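Local coordinates for YghZ aldo-keto reductase (Escherichia coli, PDB 3N6Q), which is an aldo-keto reductase of TIM-barrel fold that probably reduces carbonyl compounds to alcohols with a nicotinamide cofactor, as related enzymes do, at residues R268-N271 and E272-Q275; T175-M178 and V179-L182; N40-E43 and S44-I48. All coordinates share one frame; numbering follows the deposited sequence. Where two conformers were deposited one is given.

Contact 1: residues R268-N271 and E272-Q275; sequences RLLN and EMAQ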
loop_
_atom_site.group_PDB
_atom_site.type_symbol
_atom_site.label_atom_id
_atom_site.label_comp_id
_atom_site.label_asym_id
_atom_site.label_seq_id
_atom_site.Cartn_x
_atom_site.Cartn_y
_atom_site.Cartn_z
ATOM N N ARG B 268 -22.844 15.465 -48.919
ATOM C CA ARG B 268 -22.599 16.632 -49.741
ATOM C C ARG B 268 -23.301 17.872 -49.168
ATOM O O ARG B 268 -22.703 18.915 -49.089
ATOM C CB ARG B 268 -22.990 16.380 -51.211
ATOM C CG ARG B 268 -22.080 15.368 -51.968
ATOM C CD ARG B 268 -22.503 15.095 -53.447
ATOM N NE ARG B 268 -23.104 13.771 -53.684
ATOM C CZ ARG B 268 -24.299 13.581 -54.243
ATOM N NH1 ARG B 268 -25.035 14.630 -54.592
ATOM N NH2 ARG B 268 -24.781 12.346 -54.421
ATOM N N LEU B 269 -24.540 17.738 -48.747
ATOM C CA LEU B 269 -25.279 18.896 -48.212
ATOM C C LEU B 269 -24.729 19.306 -46.831
ATOM O O LEU B 269 -24.587 20.498 -46.515
ATOM C CB LEU B 269 -26.754 18.544 -48.091
ATOM C CG LEU B 269 -27.508 18.478 -49.431
ATOM C CD1 LEU B 269 -28.875 17.753 -49.197
ATOM C CD2 LEU B 269 -27.696 19.903 -49.955
ATOM N N LEU B 270 -24.316 18.319 -46.047
ATOM C CA LEU B 270 -23.597 18.671 -44.811
ATOM C C LEU B 270 -22.285 19.427 -45.070
ATOM O O LEU B 270 -21.978 20.407 -44.337
ATOM C CB LEU B 270 -23.365 17.428 -43.937
ATOM C CG LEU B 270 -24.644 16.856 -43.302
ATOM C CD1 LEU B 270 -24.298 15.404 -42.844
ATOM C CD2 LEU B 270 -25.032 17.761 -42.109
ATOM N N ASN B 271 -21.546 19.051 -46.112
ATOM C CA ASN B 271 -20.280 19.723 -46.433
ATOM C C ASN B 271 -20.558 21.163 -46.895
ATOM O O ASN B 271 -19.759 22.100 -46.613
ATOM C CB ASN B 271 -19.551 18.961 -47.561
ATOM C CG ASN B 271 -18.200 19.556 -47.877
ATOM O OD1 ASN B 271 -17.388 19.789 -46.981
ATOM N ND2 ASN B 271 -17.969 19.867 -49.160
ATOM N N GLU B 272 -21.669 21.318 -47.637
ATOM C CA GLU B 272 -22.124 22.668 -48.005
ATOM C C GLU B 272 -22.437 23.548 -46.792
ATOM O O GLU B 272 -22.030 24.744 -46.777
ATOM C CB GLU B 272 -23.251 22.639 -49.039
ATOM C CG GLU B 272 -22.754 22.159 -50.359
ATOM C CD GLU B 272 -23.854 22.020 -51.433
ATOM O OE1 GLU B 272 -25.048 22.264 -51.153
ATOM O OE2 GLU B 272 -23.500 21.589 -52.534
ATOM N N MET B 273 -23.108 22.976 -45.783
ATOM C CA MET B 273 -23.336 23.692 -44.525
ATOM C C MET B 273 -22.029 24.091 -43.920
ATOM O O MET B 273 -21.905 25.212 -43.399
ATOM C CB MET B 273 -24.171 22.915 -43.497
ATOM C CG MET B 273 -25.654 22.617 -43.896
ATOM S SD MET B 273 -26.581 21.862 -42.535
ATOM C CE MET B 273 -26.572 23.208 -41.296
ATOM N N ALA B 274 -21.085 23.142 -43.851
ATOM C CA ALA B 274 -19.790 23.467 -43.238
ATOM C C ALA B 274 -19.139 24.668 -43.981
ATOM O O ALA B 274 -18.621 25.613 -43.357
ATOM C CB ALA B 274 -18.857 22.222 -43.276
ATOM N N GLN B 275 -19.165 24.623 -45.308
ATOM C CA GLN B 275 -18.510 25.687 -46.091
ATOM C C GLN B 275 -19.112 27.048 -45.824
ATOM O O GLN B 275 -18.391 28.057 -45.820
ATOM C CB GLN B 275 -18.595 25.397 -47.595
ATOM C CG GLN B 275 -17.642 24.314 -48.034
ATOM C CD GLN B 275 -17.905 23.826 -49.452
ATOM O OE1 GLN B 275 -18.947 24.129 -50.069
ATOM N NE2 GLN B 275 -16.976 23.010 -49.960
#

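Contact 2: residues T175-M178 and V179-L182; sequences TQKM and VELL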
loop_
_atom_site.group_PDB
_atom_site.type_symbol
_atom_site.label_atom_id
_atom_site.label_comp_id
_atom_site.label_asym_id
_atom_site.label_seq_id
_atom_site.Cartn_x
_atom_site.Cartn_y
_atom_site.Cartn_z
ATOM N N THR B 175 -22.234 2.062 -16.405
ATOM C CA THR B 175 -21.504 3.245 -15.941
ATOM C C THR B 175 -21.886 3.636 -14.540
ATOM O O THR B 175 -21.048 3.853 -13.645
ATOM C CB THR B 175 -21.708 4.437 -16.909
ATOM O OG1 THR B 175 -21.237 4.046 -18.204
ATOM C CG2 THR B 175 -20.957 5.671 -16.421
ATOM N N GLN B 176 -23.194 3.688 -14.294
ATOM C CA GLN B 176 -23.618 4.022 -12.958
ATOM C C GLN B 176 -23.139 3.005 -11.892
ATOM O O GLN B 176 -22.722 3.406 -10.791
ATOM C CB GLN B 176 -25.154 4.187 -12.916
ATOM C CG GLN B 176 -25.702 4.402 -11.500
ATOM C CD GLN B 176 -25.465 5.801 -11.056
ATOM O OE1 GLN B 176 -25.583 6.733 -11.853
ATOM N NE2 GLN B 176 -25.200 5.988 -9.758
ATOM N N LYS B 177 -23.202 1.722 -12.232
ATOM C CA LYS B 177 -22.708 0.705 -11.318
ATOM C C LYS B 177 -21.192 0.917 -11.058
ATOM O O LYS B 177 -20.725 0.784 -9.922
ATOM C CB LYS B 177 -22.992 -0.695 -11.898
ATOM C CG LYS B 177 -22.603 -1.843 -10.929
ATOM C CD LYS B 177 -23.190 -1.604 -9.531
ATOM C CE LYS B 177 -23.219 -2.918 -8.754
ATOM N NZ LYS B 177 -23.745 -2.737 -7.367
ATOM N N MET B 178 -20.424 1.170 -12.115
ATOM C CA MET B 178 -18.949 1.307 -11.907
ATOM C C MET B 178 -18.659 2.496 -11.024
ATOM O O MET B 178 -17.738 2.498 -10.206
ATOM C CB MET B 178 -18.191 1.455 -13.243
ATOM C CG MET B 178 -18.303 0.244 -14.180
ATOM S SD MET B 178 -17.319 -1.167 -13.426
ATOM C CE MET B 178 -15.869 -0.153 -13.013
ATOM N N VAL B 179 -19.445 3.575 -11.184
ATOM C CA VAL B 179 -19.251 4.738 -10.328
ATOM C C VAL B 179 -19.453 4.369 -8.893
ATOM O O VAL B 179 -18.643 4.773 -8.014
ATOM C CB VAL B 179 -20.262 5.898 -10.687
ATOM C CG1 VAL B 179 -20.234 6.957 -9.582
ATOM C CG2 VAL B 179 -19.894 6.471 -12.033
ATOM N N GLU B 180 -20.540 3.628 -8.619
ATOM C CA GLU B 180 -20.849 3.261 -7.230
ATOM C C GLU B 180 -19.752 2.320 -6.692
ATOM O O GLU B 180 -19.358 2.416 -5.501
ATOM C CB GLU B 180 -22.233 2.564 -7.160
ATOM C CG GLU B 180 -23.362 3.559 -7.585
ATOM C CD GLU B 180 -24.746 2.922 -7.893
ATOM O OE1 GLU B 180 -24.874 1.674 -7.992
ATOM O OE2 GLU B 180 -25.701 3.702 -8.174
ATOM N N LEU B 181 -19.339 1.373 -7.536
ATOM C CA LEU B 181 -18.314 0.382 -7.109
ATOM C C LEU B 181 -16.985 1.062 -6.802
ATOM O O LEU B 181 -16.416 0.881 -5.709
ATOM C CB LEU B 181 -18.154 -0.747 -8.143
ATOM C CG LEU B 181 -19.328 -1.737 -8.203
ATOM C CD1 LEU B 181 -19.098 -2.658 -9.384
ATOM C CD2 LEU B 181 -19.535 -2.521 -6.846
ATOM N N LEU B 182 -16.559 1.972 -7.669
ATOM C CA LEU B 182 -15.316 2.650 -7.393
ATOM C C LEU B 182 -15.475 3.565 -6.181
ATOM O O LEU B 182 -14.514 3.795 -5.455
ATOM C CB LEU B 182 -14.870 3.440 -8.616
ATOM C CG LEU B 182 -14.425 2.591 -9.801
ATOM C CD1 LEU B 182 -14.432 3.477 -11.061
ATOM C CD2 LEU B 182 -13.006 2.016 -9.528
HETATM O O HOH W 1 -24.156 -0.254 -6.270
#

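Contact 3: residues N40-E43 and S44-I48; sequences NALE and SQRAI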
loop_
_atom_site.group_PDB
_atom_site.type_symbol
_atom_site.label_atom_id
_atom_site.label_comp_id
_atom_site.label_asym_id
_atom_site.label_seq_id
_atom_site.Cartn_x
_atom_site.Cartn_y
_atom_site.Cartn_z
ATOM N N ASN B 40 4.459 1.558 -39.395
ATOM C CA ASN B 40 4.550 2.968 -39.683
ATOM C C ASN B 40 5.953 3.416 -39.337
ATOM O O ASN B 40 6.431 3.201 -38.207
ATOM C CB ASN B 40 3.548 3.758 -38.821
ATOM C CG ASN B 40 2.097 3.282 -39.025
ATOM O OD1 ASN B 40 1.523 2.570 -38.177
ATOM N ND2 ASN B 40 1.533 3.588 -40.199
ATOM N N ALA B 41 6.589 4.160 -40.238
ATOM C CA ALA B 41 7.936 4.699 -39.922
ATOM C C ALA B 41 7.952 5.571 -38.675
ATOM O O ALA B 41 7.031 6.376 -38.474
ATOM C CB ALA B 41 8.502 5.513 -41.136
ATOM N N LEU B 42 9.006 5.490 -37.845
ATOM C CA LEU B 42 8.997 6.265 -36.622
ATOM C C LEU B 42 9.178 7.772 -36.889
ATOM O O LEU B 42 8.703 8.620 -36.106
ATOM C CB LEU B 42 10.054 5.742 -35.628
ATOM C CG LEU B 42 9.986 6.339 -34.244
ATOM C CD1 LEU B 42 8.873 5.598 -33.478
ATOM C CD2 LEU B 42 11.325 6.124 -33.522
ATOM N N GLU B 43 9.824 8.129 -38.001
ATOM C CA GLU B 43 9.933 9.569 -38.301
ATOM C C GLU B 43 8.575 10.228 -38.492
ATOM O O GLU B 43 8.398 11.372 -38.068
ATOM C CB GLU B 43 10.827 9.871 -39.515
ATOM C CG GLU B 43 12.333 9.804 -39.135
ATOM C CD GLU B 43 12.697 10.621 -37.871
ATOM O OE1 GLU B 43 12.467 11.838 -37.837
ATOM O OE2 GLU B 43 13.259 10.054 -36.908
ATOM N N SER B 44 7.640 9.511 -39.119
ATOM C CA SER B 44 6.260 10.018 -39.289
ATOM C C SER B 44 5.572 10.175 -37.960
ATOM O O SER B 44 4.896 11.180 -37.705
ATOM C CB SER B 44 5.441 9.052 -40.141
ATOM O OG SER B 44 6.052 8.909 -41.420
ATOM N N GLN B 45 5.684 9.144 -37.117
ATOM C CA GLN B 45 5.174 9.233 -35.738
ATOM C C GLN B 45 5.756 10.429 -34.963
ATOM O O GLN B 45 5.063 11.123 -34.220
ATOM C CB GLN B 45 5.458 7.901 -35.011
ATOM C CG GLN B 45 4.955 6.655 -35.717
ATOM C CD GLN B 45 5.264 5.425 -34.867
ATOM O OE1 GLN B 45 5.309 5.524 -33.635
ATOM N NE2 GLN B 45 5.494 4.295 -35.497
ATOM N N ARG B 46 7.064 10.664 -35.091
ATOM C CA ARG B 46 7.710 11.676 -34.304
ATOM C C ARG B 46 7.139 13.045 -34.664
ATOM O O ARG B 46 6.940 13.885 -33.786
ATOM C CB ARG B 46 9.245 11.707 -34.613
ATOM C CG ARG B 46 9.932 12.835 -33.857
ATOM C CD ARG B 46 11.422 12.988 -34.290
ATOM N NE ARG B 46 12.056 11.692 -34.491
ATOM C CZ ARG B 46 12.570 10.957 -33.519
ATOM N NH1 ARG B 46 12.502 11.375 -32.247
ATOM N NH2 ARG B 46 13.158 9.800 -33.843
ATOM N N ALA B 47 6.917 13.259 -35.946
ATOM C CA ALA B 47 6.421 14.565 -36.446
ATOM C C ALA B 47 5.012 14.850 -35.902
ATOM O O ALA B 47 4.708 16.022 -35.482
ATOM C CB ALA B 47 6.408 14.571 -37.939
ATOM N N ILE B 48 4.168 13.809 -35.918
ATOM C CA ILE B 48 2.839 13.865 -35.297
ATOM C C ILE B 48 2.864 14.232 -33.811
ATOM O O ILE B 48 2.124 15.154 -33.378
ATOM C CB ILE B 48 1.958 12.620 -35.586
ATOM C CG1 ILE B 48 1.802 12.345 -37.113
ATOM C CG2 ILE B 48 0.594 12.794 -34.832
ATOM C CD1 ILE B 48 1.441 10.905 -37.516
#

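Contact 1: residues R268-N271 and E272-Q275
Leu269 and Met273, one helical turn apart on helix 261-276, are joined by a backbone bond of 3.0 Å from Met273 N to Leu269 O. It is one of four successive alpha-helical bonds, the others running from Glu272 to Arg268, from Ala274 to Leu270 and from Gln275 to Asn271.

Side chains also lie back over this backbone. With Glu272 CG beside its own backbone N (chi1 -69°), that methylene rests 3.5 Å from Arg268 O, and Met273 CG sits equally near Leu269 O.

The apolar contact is looser, with Leu270 CD2 4.4 Å from Met273 SD. Leu269 and Met273 both continue onto His331 of helix 322-334, and Leu270 and Ala274 turn to helix 281-289 through Met281 and Met284.

Of a different kind is the approach of Leu269 CD2 to Glu272 OE1 at 3.7 Å, a methyl beside a carboxylate oxygen. On the more polar side the amide planes of Asn271 and Gln275 are 60° apart.

The chemistry is that of an amphipathic helix: main-chain bonds supply the regular hold, apolar groups meet neighbouring helices, and Glu272 and Gln275 stay at the exposed surface.

Contact 2: residues T175-M178 and V179-L182
Gln176 and Glu180 meet side chain to side chain across one turn of helix 172-183. Gln176 NE2 donates to Glu180 OE2 over 2.8 Å, with 156° at the hydrogen. The acceptor lies near the plane of the amide, but the donor arrives from above the carboxylate, 38° out of its plane. A bend at chi2 of Gln176 (77°) folds the amide back toward the glutamate.

The other carboxylate oxygen is held through water. One molecule accepts from Lys177 NZ at 2.7 Å and donates to Glu180 OE1 at the same length. Lys177 NZ and Glu180 OE1 themselves stand 4.6 Å apart, too far for a direct salt bridge. The lysine's aliphatic part runs beside Leu181, with Lys177 CG 3.9 Å from Leu181 CD1. On the buried side, Val179 CG2 lies 3.3 Å from Thr175 O, and Met178 CE reaches within 4.4 Å of Leu182 CD1.

Beneath these contacts, main-chain bonds from Val179, Glu180, Leu181 and Leu182 to the residues four earlier fix the spacing of the side chains. Farther out, Asn215 ND2 hydrogen-bonds to Gln176 OE1, so the amide is held at both its oxygen and its nitrogen. Thr175 OG1 bonds to Ser171 O, and Met146 of helix 146-158 packs on Lys177, Met178 and Leu181. The helix is the crossover of a beta-alpha-beta unit between strands 162-168 and 191-193, and Leu182 touches Val165 of the first.

Each oxygen of the Glu180 carboxylate thus has its own donor, one an amide and one a water. The nearby lysine would probably favour the charged form of the glutamate, although a water, not a direct salt bridge, links the two groups.

Contact 3: residues N40-E43 and S44-I48
Arg46 runs alongside Glu43, three residues earlier in the first turns of helix 42-54, and grips its carboxylate. Its backbone N bonds to Leu42 O at 2.8 Å, and CB rests 3.5 Å from that same oxygen. The chain leaves with CG opposite the backbone N (chi1 176°) and stays extended as far as CD, which passes 3.9 Å from Glu43 OE1. A bend at chi3 (-40°) then turns the guanidinium so that NE and NH2 face the carboxylate side by side. In this side-on salt bridge both donate to one atom: NE is 3.2 Å from Glu43 OE2 and NH2 is 3.1 Å from it, each meeting the syn side from the same face of the carboxylate. NE also makes a weak, longer bond to OE1. The two planes are 23° apart, and the carboxylate sits at the guanidinium edge. NH2 further lies 4.1 Å from Leu42 CD2.

NH1 looks to helix 72-84, where it forms salt bridges with Glu83 and Asp84, and a bound magnesium ion lies about 4 Å from the arginine side chain. A methionine in its place would probably leave Glu43 without its charged mate and Glu83 and Asp84 without the cation that joins them to this helix.

From within the first turn, Gln45 NE2 reaches back to Asn40 O, ahead of the helix, donating at 3.1 Å from above the carbonyl plane and tying in the incoming loop. Ala41 occupies the N-cap, its carbonyl accepting weak bonds from the N atoms of Ser44 and Gln45.

One guanidinium thus answers three carboxylates, two of them on another helix. Such sharing is likely to ease the repulsion among these acids and to keep them ionised at the protein surface.

In the fold
From the N terminus, contact 3 comes first, at the start of helix 42-54, which crosses between the parallel strands 24-31 and 59-61 and meets helix 72-84. Contact 2 follows on helix 172-183, the crossover between strands 162-168 and 191-193, on the opposite side of the chain's centre; the two centres are 38 Å apart. Contact 1 comes last, on a helix inserted between strands 218-221 and 297-300, packed against helices 281-289 and 322-334 and probably additional to the regular ring of the TIM barrel. Contacts 1 and 2 lie within helices, whereas contact 3 joins a helix start to the loop before it; all are local, in series, and none nests, crosses or touches another.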